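Local coordinates for protein arginine kinase (Cydia pomonella granulosis virus, PDB 6VVG) that probably works as a baculoviral serine/threonine protein kinase that transfers phosphate from ATP to proteins, its activity relying on a side-to-side dimer, at residues T177-P182 and G200-E205; T209-D214 and K229-L234; I122-T127 and K154-C159. One frame throughout, in Å; residues are numbered along the deposited sequence.

Contact 1 of 3, residues T177-P182 and G200-E205; sequences TVYFSP and GVVAYE
Tyr179 reaches from the P+1 region of the activation segment, just ahead of the Ser-Pro-Glu counterpart of the kinase APE motif formed by Ser181, Pro182 and Glu183, to Val201, Val202 and Glu205 on helix 192-208, the αF helix of the C-lobe. Thr177 opens the short 3-10 turn 177-179 and turns its own side chain to Pro228 and Met231 of helix 228-235. Val178 leans on Ile215. Tyr179 then carries the whole contact. With CG beside the backbone N (chi1 -76°), its ring reaches obliquely across Val201, and CE2 lies 3.5 Å from Val201 CG1 and 4.0 Å from Val202 CG2. The phenol and the carboxylate approach from opposite directions with their planes 70° apart, and Tyr179 OH makes a weak hydrogen bond of 2.7 Å to Glu205 OE1. A second weak bond joins the hydroxyl to the backbone N of Leu144, tying the activation segment to the catalytic-loop region as well as to αF. Phe180 turns the other way, its ring laid over Thr177 CA, 3.5 Å from the plane. Ser181 N-caps helix 182-185, its OG accepting a hydrogen bond from Lys184 N.

Contact 2 of 3, residues T209-D214 and K229-L234; sequences TEYPFD and KDMLPL
The Tyr211 ring meets Met231 at its hydroxyl edge: Met231 CE sits near the ring plane, 3.3 Å from Tyr211 OH. Pro212 CD lies over one face of this ring, displaced to the rim, while the carbonyl oxygen of Phe213 lies in plane at the edge. The same proline serves a second ring, since Pro212 CB stands 3.9 Å above the centre of one face of Phe213, and Tyr211 OH lies in plane at the Phe213 edge. The two aromatic side chains are thus held around one proline. The strong polar partner of Tyr211 OH is Val178 O of the activation segment, so the methionine methyl is a neighbour of a hydroxyl already engaged. Bends at chi2 and chi3 (-52° and -57°) curl the Met231 chain and bring CE to it. Farther along, Phe213 CB packs on Leu234 CB at 4.2 Å, and both leucine methyls approach the backbone of the loop, Leu234 CD2 lying 3.6 Å from Asp214 O and CD1 3.7 Å from the same oxygen. One water completes the join: it accepts from Asp214 N at 3.0 Å and donates to Leu234 O at 2.9 Å. Beyond the pair, Phe213 meets the ring of Tyr235 and touches Trp197 of helix 192-208. The Pro-Phe pair after αF, with the proline turned to αF and the phenylalanine to αG, here helix 228-235, is a familiar feature of the C-lobe of eukaryotic-type protein kinases.

Contact 3 of 3, residues I122-T127 and K154-C159; sequences IITLVT and KRLFVC
The short hairpin of strands 147-148 and 157-158 in the kinase C-lobe leads into the DFG-like Asp-Tyr-Gly motif that begins at Asp160, and it rests here on the αE helix 115-133 through Leu156 and Val158 against Thr124 and Leu125. The contact is wholly apolar, without a hydrogen bond between the segments. Leu156 is the largest contributor: with CG anti to the backbone N (chi1 -177°) it drives one branch at the helix, and CD2 comes to 3.6 Å from Leu125 CB and 3.7 Å from Leu125 N, touching the helix backbone itself. Thr124 slides past Leu156 in the opposite sense, its methyl CG2 4.1 Å from Leu156 CB. The hydroxyl of Thr124 is turned to other work, bonding to Lys120 O one helical turn back, which leaves CG2 to make the hydrophobic contact. Two residues on, Val158 points the same way as Leu156 and meets the end of Leu125 nearly at right angles, CG2 to CD1 at 4.1 Å. Between them Phe157 turns away, so the strand has the helix on one side and, through Phe157 touching Val94, a residue of the nucleotide pocket on the other; Cys159, just past its end, touches the bound AMP. Val158 also touches His139 of the catalytic loop, whose NE2 bonds to Cys159 O. Around the contact, Leu147 of strand 147-148 packs on both Leu125 and Leu156, Val199 of helix 192-208 reaches Leu125, and helix 268-272 touches Val126 on the same αE helix.

How the contacts relate
All three contacts lie within the protein kinase domain and follow one another along the chain in the order contact 3, contact 1, contact 2. Contacts 1 and 2 are neighbours, their centres about 8 Å apart, with the loop 209-214 running on from helix 192-208 and Tyr211 joining the activation segment to it. Contact 3 has its centre about 16 Å from that of contact 1 and touches it where Ile122 packs on Ala203; contacts 2 and 3, with centres about 24 Å apart, do not touch. Helix 192-208, the central αF helix of the kinase C-lobe, meets helix 115-133 on one side and the activation segment and loop 209-214 on others, the loop in turn reaching helix 228-235.

Contact 1 of 3, residues T177-P182 and G200-E205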
loop_
_atom_site.group_PDB
_atom_site.type_symbol
_atom_site.label_atom_id
_atom_site.label_comp_id
_atom_site.label_asym_id
_atom_site.label_seq_id
_atom_site.Cartn_x
_atom_site.Cartn_y
_atom_site.Cartn_z
ATOM N N THR A 177 -7.410 -2.556 -21.437
ATOM C CA THR A 177 -8.861 -2.608 -21.545
ATOM C C THR A 177 -9.364 -4.021 -21.803
ATOM O O THR A 177 -10.381 -4.436 -21.239
ATOM C CB THR A 177 -9.317 -1.666 -22.662
ATOM O OG1 THR A 177 -8.805 -0.349 -22.417
ATOM C CG2 THR A 177 -10.832 -1.621 -22.764
ATOM N N VAL A 178 -8.663 -4.783 -22.641
ATOM C CA VAL A 178 -9.203 -6.058 -23.101
ATOM C C VAL A 178 -9.109 -7.125 -22.017
ATOM O O VAL A 178 -9.560 -8.260 -22.211
ATOM C CB VAL A 178 -8.503 -6.537 -24.386
ATOM C CG1 VAL A 178 -8.848 -5.626 -25.562
ATOM C CG2 VAL A 178 -6.992 -6.606 -24.186
ATOM N N TYR A 179 -8.522 -6.779 -20.875
ATOM C CA TYR A 179 -8.538 -7.649 -19.708
ATOM C C TYR A 179 -9.501 -7.159 -18.636
ATOM O O TYR A 179 -9.558 -7.754 -17.554
ATOM C CB TYR A 179 -7.127 -7.782 -19.117
ATOM C CG TYR A 179 -6.185 -8.683 -19.897
ATOM C CD1 TYR A 179 -5.410 -8.178 -20.933
ATOM C CD2 TYR A 179 -6.063 -10.034 -19.588
ATOM C CE1 TYR A 179 -4.544 -8.990 -21.646
ATOM C CE2 TYR A 179 -5.201 -10.856 -20.298
ATOM C CZ TYR A 179 -4.443 -10.327 -21.325
ATOM O OH TYR A 179 -3.583 -11.138 -22.032
ATOM N N PHE A 180 -10.261 -6.096 -18.905
ATOM C CA PHE A 180 -11.145 -5.519 -17.898
ATOM C C PHE A 180 -12.329 -6.441 -17.625
ATOM O O PHE A 180 -13.019 -6.865 -18.555
ATOM C CB PHE A 180 -11.681 -4.161 -18.357
ATOM C CG PHE A 180 -10.708 -3.020 -18.241
ATOM C CD1 PHE A 180 -9.367 -3.237 -17.991
ATOM C CD2 PHE A 180 -11.152 -1.716 -18.405
ATOM C CE1 PHE A 180 -8.484 -2.173 -17.898
ATOM C CE2 PHE A 180 -10.275 -0.652 -18.313
ATOM C CZ PHE A 180 -8.940 -0.880 -18.061
ATOM N N SER A 181 -12.593 -6.715 -16.348
ATOM C CA SER A 181 -13.787 -7.453 -15.967
ATOM C C SER A 181 -15.029 -6.579 -16.119
ATOM O O SER A 181 -14.932 -5.350 -16.163
ATOM C CB SER A 181 -13.679 -7.930 -14.524
ATOM O OG SER A 181 -13.863 -6.850 -13.622
ATOM N N PRO A 182 -16.216 -7.193 -16.198
ATOM C CA PRO A 182 -17.445 -6.375 -16.227
ATOM C C PRO A 182 -17.492 -5.369 -15.089
ATOM O O PRO A 182 -17.930 -4.228 -15.277
ATOM C CB PRO A 182 -18.570 -7.417 -16.113
ATOM C CG PRO A 182 -17.963 -8.691 -16.659
ATOM C CD PRO A 182 -16.501 -8.642 -16.241
ATOM N N GLY A 200 -8.851 -15.605 -15.901
ATOM C CA GLY A 200 -9.676 -16.323 -16.856
ATOM C C GLY A 200 -9.274 -16.054 -18.292
ATOM O O GLY A 200 -9.214 -16.971 -19.113
ATOM N N VAL A 201 -8.994 -14.791 -18.620
ATOM C CA VAL A 201 -8.559 -14.475 -19.976
ATOM C C VAL A 201 -7.222 -15.144 -20.270
ATOM O O VAL A 201 -7.023 -15.728 -21.343
ATOM C CB VAL A 201 -8.482 -12.951 -20.178
ATOM C CG1 VAL A 201 -7.959 -12.632 -21.578
ATOM C CG2 VAL A 201 -9.844 -12.310 -19.950
ATOM N N VAL A 202 -6.285 -15.069 -19.324
ATOM C CA VAL A 202 -4.994 -15.726 -19.504
ATOM C C VAL A 202 -5.183 -17.220 -19.721
ATOM O O VAL A 202 -4.546 -17.819 -20.596
ATOM C CB VAL A 202 -4.079 -15.444 -18.297
ATOM C CG1 VAL A 202 -2.802 -16.264 -18.391
ATOM C CG2 VAL A 202 -3.768 -13.960 -18.202
ATOM N N ALA A 203 -6.056 -17.848 -18.929
ATOM C CA ALA A 203 -6.272 -19.286 -19.055
ATOM C C ALA A 203 -6.831 -19.629 -20.429
ATOM O O ALA A 203 -6.383 -20.580 -21.080
ATOM C CB ALA A 203 -7.210 -19.771 -17.946
ATOM N N TYR A 204 -7.813 -18.855 -20.892
ATOM C CA TYR A 204 -8.345 -19.085 -22.230
ATOM C C TYR A 204 -7.255 -18.934 -23.283
ATOM O O TYR A 204 -7.199 -19.703 -24.249
ATOM C CB TYR A 204 -9.496 -18.124 -22.521
ATOM C CG TYR A 204 -10.308 -18.532 -23.731
ATOM C CD1 TYR A 204 -9.839 -18.303 -25.023
ATOM C CD2 TYR A 204 -11.531 -19.166 -23.584
ATOM C CE1 TYR A 204 -10.574 -18.692 -26.129
ATOM C CE2 TYR A 204 -12.275 -19.549 -24.684
ATOM C CZ TYR A 204 -11.792 -19.311 -25.950
ATOM O OH TYR A 204 -12.534 -19.695 -27.044
ATOM N N GLU A 205 -6.372 -17.953 -23.105
ATOM C CA GLU A 205 -5.372 -17.660 -24.124
ATOM C C GLU A 205 -4.320 -18.759 -24.199
ATOM O O GLU A 205 -3.961 -19.208 -25.293
ATOM C CB GLU A 205 -4.728 -16.303 -23.844
ATOM C CG GLU A 205 -5.661 -15.139 -24.141
ATOM C CD GLU A 205 -5.048 -13.790 -23.842
ATOM O OE1 GLU A 205 -4.533 -13.608 -22.718
ATOM O OE2 GLU A 205 -5.087 -12.912 -24.730
#

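Contact 2 of 3, residues T209-D214 and K229-L234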
loop_
_atom_site.group_PDB
_atom_site.type_symbol
_atom_site.label_atom_id
_atom_site.label_comp_id
_atom_site.label_asym_id
_atom_site.label_seq_id
_atom_site.Cartn_x
_atom_site.Cartn_y
_atom_site.Cartn_z
ATOM N N THR A 209 -4.624 -20.510 -27.376
ATOM C CA THR A 209 -3.746 -19.619 -28.130
ATOM C C THR A 209 -4.519 -18.500 -28.817
ATOM O O THR A 209 -3.964 -17.815 -29.687
ATOM C CB THR A 209 -2.903 -20.365 -29.177
ATOM O OG1 THR A 209 -3.704 -20.691 -30.321
ATOM C CG2 THR A 209 -2.315 -21.636 -28.588
ATOM N N GLU A 210 -5.788 -18.299 -28.460
ATOM C CA GLU A 210 -6.597 -17.219 -29.004
ATOM C C GLU A 210 -7.214 -16.416 -27.862
ATOM O O GLU A 210 -7.388 -16.912 -26.747
ATOM C CB GLU A 210 -7.708 -17.751 -29.921
ATOM C CG GLU A 210 -7.212 -18.490 -31.154
ATOM C CD GLU A 210 -6.740 -17.551 -32.249
ATOM O OE1 GLU A 210 -6.773 -16.320 -32.039
ATOM O OE2 GLU A 210 -6.334 -18.045 -33.322
ATOM N N TYR A 211 -7.546 -15.155 -28.159
ATOM C CA TYR A 211 -8.224 -14.271 -27.218
ATOM C C TYR A 211 -9.706 -14.641 -27.144
ATOM O O TYR A 211 -10.335 -14.894 -28.176
ATOM C CB TYR A 211 -8.051 -12.811 -27.655
ATOM C CG TYR A 211 -8.740 -11.799 -26.776
ATOM C CD1 TYR A 211 -8.170 -11.375 -25.582
ATOM C CD2 TYR A 211 -9.961 -11.263 -27.144
ATOM C CE1 TYR A 211 -8.812 -10.452 -24.774
ATOM C CE2 TYR A 211 -10.606 -10.341 -26.350
ATOM C CZ TYR A 211 -10.031 -9.941 -25.166
ATOM O OH TYR A 211 -10.683 -9.022 -24.374
ATOM N N PRO A 212 -10.281 -14.697 -25.940
ATOM C CA PRO A 212 -11.642 -15.255 -25.827
ATOM C C PRO A 212 -12.691 -14.527 -26.654
ATOM O O PRO A 212 -13.530 -15.184 -27.282
ATOM C CB PRO A 212 -11.942 -15.157 -24.320
ATOM C CG PRO A 212 -10.904 -14.172 -23.761
ATOM C CD PRO A 212 -9.688 -14.399 -24.621
ATOM N N PHE A 213 -12.682 -13.199 -26.672
ATOM C CA PHE A 213 -13.805 -12.424 -27.182
ATOM C C PHE A 213 -13.517 -11.875 -28.577
ATOM O O PHE A 213 -12.397 -11.931 -29.087
ATOM C CB PHE A 213 -14.140 -11.300 -26.198
ATOM C CG PHE A 213 -14.338 -11.784 -24.787
ATOM C CD1 PHE A 213 -15.414 -12.596 -24.467
ATOM C CD2 PHE A 213 -13.443 -11.445 -23.785
ATOM C CE1 PHE A 213 -15.599 -13.053 -23.177
ATOM C CE2 PHE A 213 -13.625 -11.901 -22.490
ATOM C CZ PHE A 213 -14.704 -12.705 -22.189
ATOM N N ASP A 214 -14.568 -11.329 -29.189
ATOM C CA ASP A 214 -14.624 -11.115 -30.636
ATOM C C ASP A 214 -14.071 -9.739 -30.991
ATOM O O ASP A 214 -14.801 -8.764 -31.181
ATOM C CB ASP A 214 -16.062 -11.279 -31.119
ATOM C CG ASP A 214 -16.170 -11.535 -32.611
ATOM O OD1 ASP A 214 -15.128 -11.674 -33.281
ATOM O OD2 ASP A 214 -17.316 -11.593 -33.113
ATOM N N LYS A 229 -16.443 0.330 -22.382
ATOM C CA LYS A 229 -17.843 0.008 -22.618
ATOM C C LYS A 229 -18.042 -0.773 -23.911
ATOM O O LYS A 229 -19.062 -1.452 -24.058
ATOM C CB LYS A 229 -18.674 1.292 -22.631
ATOM C CG LYS A 229 -18.943 1.860 -21.241
ATOM C CD LYS A 229 -19.864 0.951 -20.439
ATOM C CE LYS A 229 -19.910 1.357 -18.967
ATOM N NZ LYS A 229 -20.637 2.647 -18.750
ATOM N N ASP A 230 -17.090 -0.699 -24.845
ATOM C CA ASP A 230 -17.154 -1.535 -26.038
ATOM C C ASP A 230 -16.951 -3.010 -25.718
ATOM O O ASP A 230 -17.325 -3.868 -26.526
ATOM C CB ASP A 230 -16.103 -1.092 -27.057
ATOM C CG ASP A 230 -16.345 0.308 -27.580
ATOM O OD1 ASP A 230 -17.507 0.633 -27.895
ATOM O OD2 ASP A 230 -15.368 1.080 -27.680
ATOM N N MET A 231 -16.355 -3.326 -24.567
ATOM C CA MET A 231 -16.141 -4.724 -24.215
ATOM C C MET A 231 -17.441 -5.402 -23.802
ATOM O O MET A 231 -17.601 -6.610 -24.011
ATOM C CB MET A 231 -15.121 -4.840 -23.081
ATOM C CG MET A 231 -13.723 -4.346 -23.412
ATOM S SD MET A 231 -13.022 -5.059 -24.910
ATOM C CE MET A 231 -13.092 -6.814 -24.548
ATOM N N LEU A 232 -18.375 -4.647 -23.223
ATOM C CA LEU A 232 -19.576 -5.276 -22.662
ATOM C C LEU A 232 -20.365 -6.037 -23.702
ATOM O O LEU A 232 -20.715 -7.213 -23.442
ATOM C CB LEU A 232 -20.446 -4.211 -21.987
ATOM C CG LEU A 232 -20.024 -3.807 -20.577
ATOM C CD1 LEU A 232 -21.081 -2.887 -19.951
ATOM C CD2 LEU A 232 -19.786 -5.007 -19.672
ATOM N N PRO A 233 -20.702 -5.490 -24.874
ATOM C CA PRO A 233 -21.414 -6.300 -25.875
ATOM C C PRO A 233 -20.692 -7.603 -26.181
ATOM O O PRO A 233 -21.329 -8.642 -26.393
ATOM C CB PRO A 233 -21.482 -5.388 -27.110
ATOM C CG PRO A 233 -21.332 -3.993 -26.563
ATOM C CD PRO A 233 -20.405 -4.124 -25.369
ATOM N N LEU A 234 -19.358 -7.567 -26.194
ATOM C CA LEU A 234 -18.585 -8.757 -26.526
ATOM C C LEU A 234 -18.735 -9.826 -25.454
ATOM O O LEU A 234 -18.868 -11.015 -25.769
ATOM C CB LEU A 234 -17.118 -8.378 -26.711
ATOM C CG LEU A 234 -16.892 -7.311 -27.782
ATOM C CD1 LEU A 234 -15.416 -7.014 -27.958
ATOM C CD2 LEU A 234 -17.514 -7.750 -29.109
HETATM O O HOH W 1 -17.217 -11.946 -27.988
#

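Contact 3 of 3, residues I122-T127 and K154-C159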
loop_
_atom_site.group_PDB
_atom_site.type_symbol
_atom_site.label_atom_id
_atom_site.label_comp_id
_atom_site.label_asym_id
_atom_site.label_seq_id
_atom_site.Cartn_x
_atom_site.Cartn_y
_atom_site.Cartn_z
ATOM N N ILE A 122 -1.801 -22.383 -14.299
ATOM C CA ILE A 122 -2.980 -21.747 -13.724
ATOM C C ILE A 122 -3.047 -21.998 -12.226
ATOM O O ILE A 122 -3.402 -21.102 -11.450
ATOM C CB ILE A 122 -4.251 -22.232 -14.443
ATOM C CG1 ILE A 122 -4.317 -21.628 -15.849
ATOM C CG2 ILE A 122 -5.482 -21.855 -13.644
ATOM C CD1 ILE A 122 -5.337 -22.279 -16.769
ATOM N N ILE A 123 -2.720 -23.214 -11.788
ATOM C CA ILE A 123 -2.712 -23.497 -10.357
ATOM C C ILE A 123 -1.725 -22.575 -9.653
ATOM O O ILE A 123 -2.036 -21.966 -8.623
ATOM C CB ILE A 123 -2.376 -24.978 -10.100
ATOM C CG1 ILE A 123 -3.547 -25.875 -10.503
ATOM C CG2 ILE A 123 -2.025 -25.196 -8.638
ATOM C CD1 ILE A 123 -3.221 -27.362 -10.481
ATOM N N THR A 124 -0.516 -22.460 -10.206
ATOM C CA THR A 124 0.495 -21.590 -9.619
ATOM C C THR A 124 0.025 -20.142 -9.596
ATOM O O THR A 124 0.147 -19.451 -8.579
ATOM C CB THR A 124 1.804 -21.718 -10.403
ATOM O OG1 THR A 124 2.213 -23.090 -10.429
ATOM C CG2 THR A 124 2.900 -20.869 -9.774
ATOM N N LEU A 125 -0.514 -19.663 -10.719
ATOM C CA LEU A 125 -0.958 -18.275 -10.797
ATOM C C LEU A 125 -2.048 -17.987 -9.772
ATOM O O LEU A 125 -2.001 -16.973 -9.066
ATOM C CB LEU A 125 -1.460 -17.972 -12.207
ATOM C CG LEU A 125 -2.075 -16.596 -12.455
ATOM C CD1 LEU A 125 -1.066 -15.507 -12.160
ATOM C CD2 LEU A 125 -2.583 -16.505 -13.887
ATOM N N VAL A 126 -3.046 -18.869 -9.688
ATOM C CA VAL A 126 -4.144 -18.670 -8.745
ATOM C C VAL A 126 -3.619 -18.664 -7.317
ATOM O O VAL A 126 -3.987 -17.811 -6.501
ATOM C CB VAL A 126 -5.217 -19.756 -8.948
ATOM C CG1 VAL A 126 -6.229 -19.736 -7.809
ATOM C CG2 VAL A 126 -5.902 -19.574 -10.301
ATOM N N THR A 127 -2.744 -19.620 -6.996
ATOM C CA THR A 127 -2.182 -19.698 -5.653
ATOM C C THR A 127 -1.367 -18.456 -5.326
ATOM O O THR A 127 -1.469 -17.911 -4.221
ATOM C CB THR A 127 -1.316 -20.951 -5.527
ATOM O OG1 THR A 127 -2.141 -22.117 -5.642
ATOM C CG2 THR A 127 -0.580 -20.972 -4.197
ATOM N N LYS A 154 10.457 -23.556 -16.312
ATOM C CA LYS A 154 9.034 -23.832 -16.140
ATOM C C LYS A 154 8.531 -23.241 -14.828
ATOM O O LYS A 154 7.673 -23.817 -14.160
ATOM C CB LYS A 154 8.751 -25.335 -16.203
ATOM C CG LYS A 154 9.449 -26.031 -17.359
ATOM C CD LYS A 154 8.624 -27.189 -17.895
ATOM C CE LYS A 154 9.236 -27.743 -19.177
ATOM N NZ LYS A 154 10.723 -27.842 -19.085
ATOM N N ARG A 155 9.084 -22.093 -14.448
ATOM C CA ARG A 155 8.701 -21.380 -13.239
ATOM C C ARG A 155 7.945 -20.124 -13.638
ATOM O O ARG A 155 8.424 -19.343 -14.466
ATOM C CB ARG A 155 9.929 -21.020 -12.402
ATOM C CG ARG A 155 9.636 -20.826 -10.924
ATOM C CD ARG A 155 10.893 -20.918 -10.048
ATOM N NE ARG A 155 10.752 -20.093 -8.850
ATOM C CZ ARG A 155 11.726 -19.362 -8.323
ATOM N NH1 ARG A 155 12.931 -19.359 -8.881
ATOM N NH2 ARG A 155 11.494 -18.636 -7.236
ATOM N N LEU A 156 6.770 -19.937 -13.045
ATOM C CA LEU A 156 5.941 -18.775 -13.320
ATOM C C LEU A 156 6.294 -17.653 -12.354
ATOM O O LEU A 156 6.302 -17.852 -11.136
ATOM C CB LEU A 156 4.459 -19.131 -13.194
ATOM C CG LEU A 156 3.451 -18.029 -13.522
ATOM C CD1 LEU A 156 3.395 -17.798 -15.027
ATOM C CD2 LEU A 156 2.074 -18.382 -12.981
ATOM N N PHE A 157 6.587 -16.477 -12.903
ATOM C CA PHE A 157 6.828 -15.277 -12.112
ATOM C C PHE A 157 5.800 -14.219 -12.486
ATOM O O PHE A 157 5.718 -13.821 -13.653
ATOM C CB PHE A 157 8.242 -14.727 -12.332
ATOM C CG PHE A 157 9.330 -15.725 -12.084
ATOM C CD1 PHE A 157 9.742 -16.576 -13.090
ATOM C CD2 PHE A 157 9.946 -15.811 -10.845
ATOM C CE1 PHE A 157 10.745 -17.500 -12.870
ATOM C CE2 PHE A 157 10.951 -16.735 -10.617
ATOM C CZ PHE A 157 11.348 -17.581 -11.631
ATOM N N VAL A 158 5.027 -13.768 -11.499
ATOM C CA VAL A 158 4.185 -12.585 -11.649
ATOM C C VAL A 158 5.070 -11.352 -11.530
ATOM O O VAL A 158 5.903 -11.263 -10.621
ATOM C CB VAL A 158 3.075 -12.571 -10.586
ATOM C CG1 VAL A 158 2.078 -11.456 -10.866
ATOM C CG2 VAL A 158 2.381 -13.926 -10.525
ATOM N N CYS A 159 4.892 -10.393 -12.438
ATOM C CA CYS A 159 5.739 -9.209 -12.453
ATOM C C CYS A 159 4.915 -7.959 -12.742
ATOM O O CYS A 159 3.716 -8.020 -13.026
ATOM C CB CYS A 159 6.872 -9.347 -13.481
ATOM S SG CYS A 159 6.391 -9.028 -15.203
#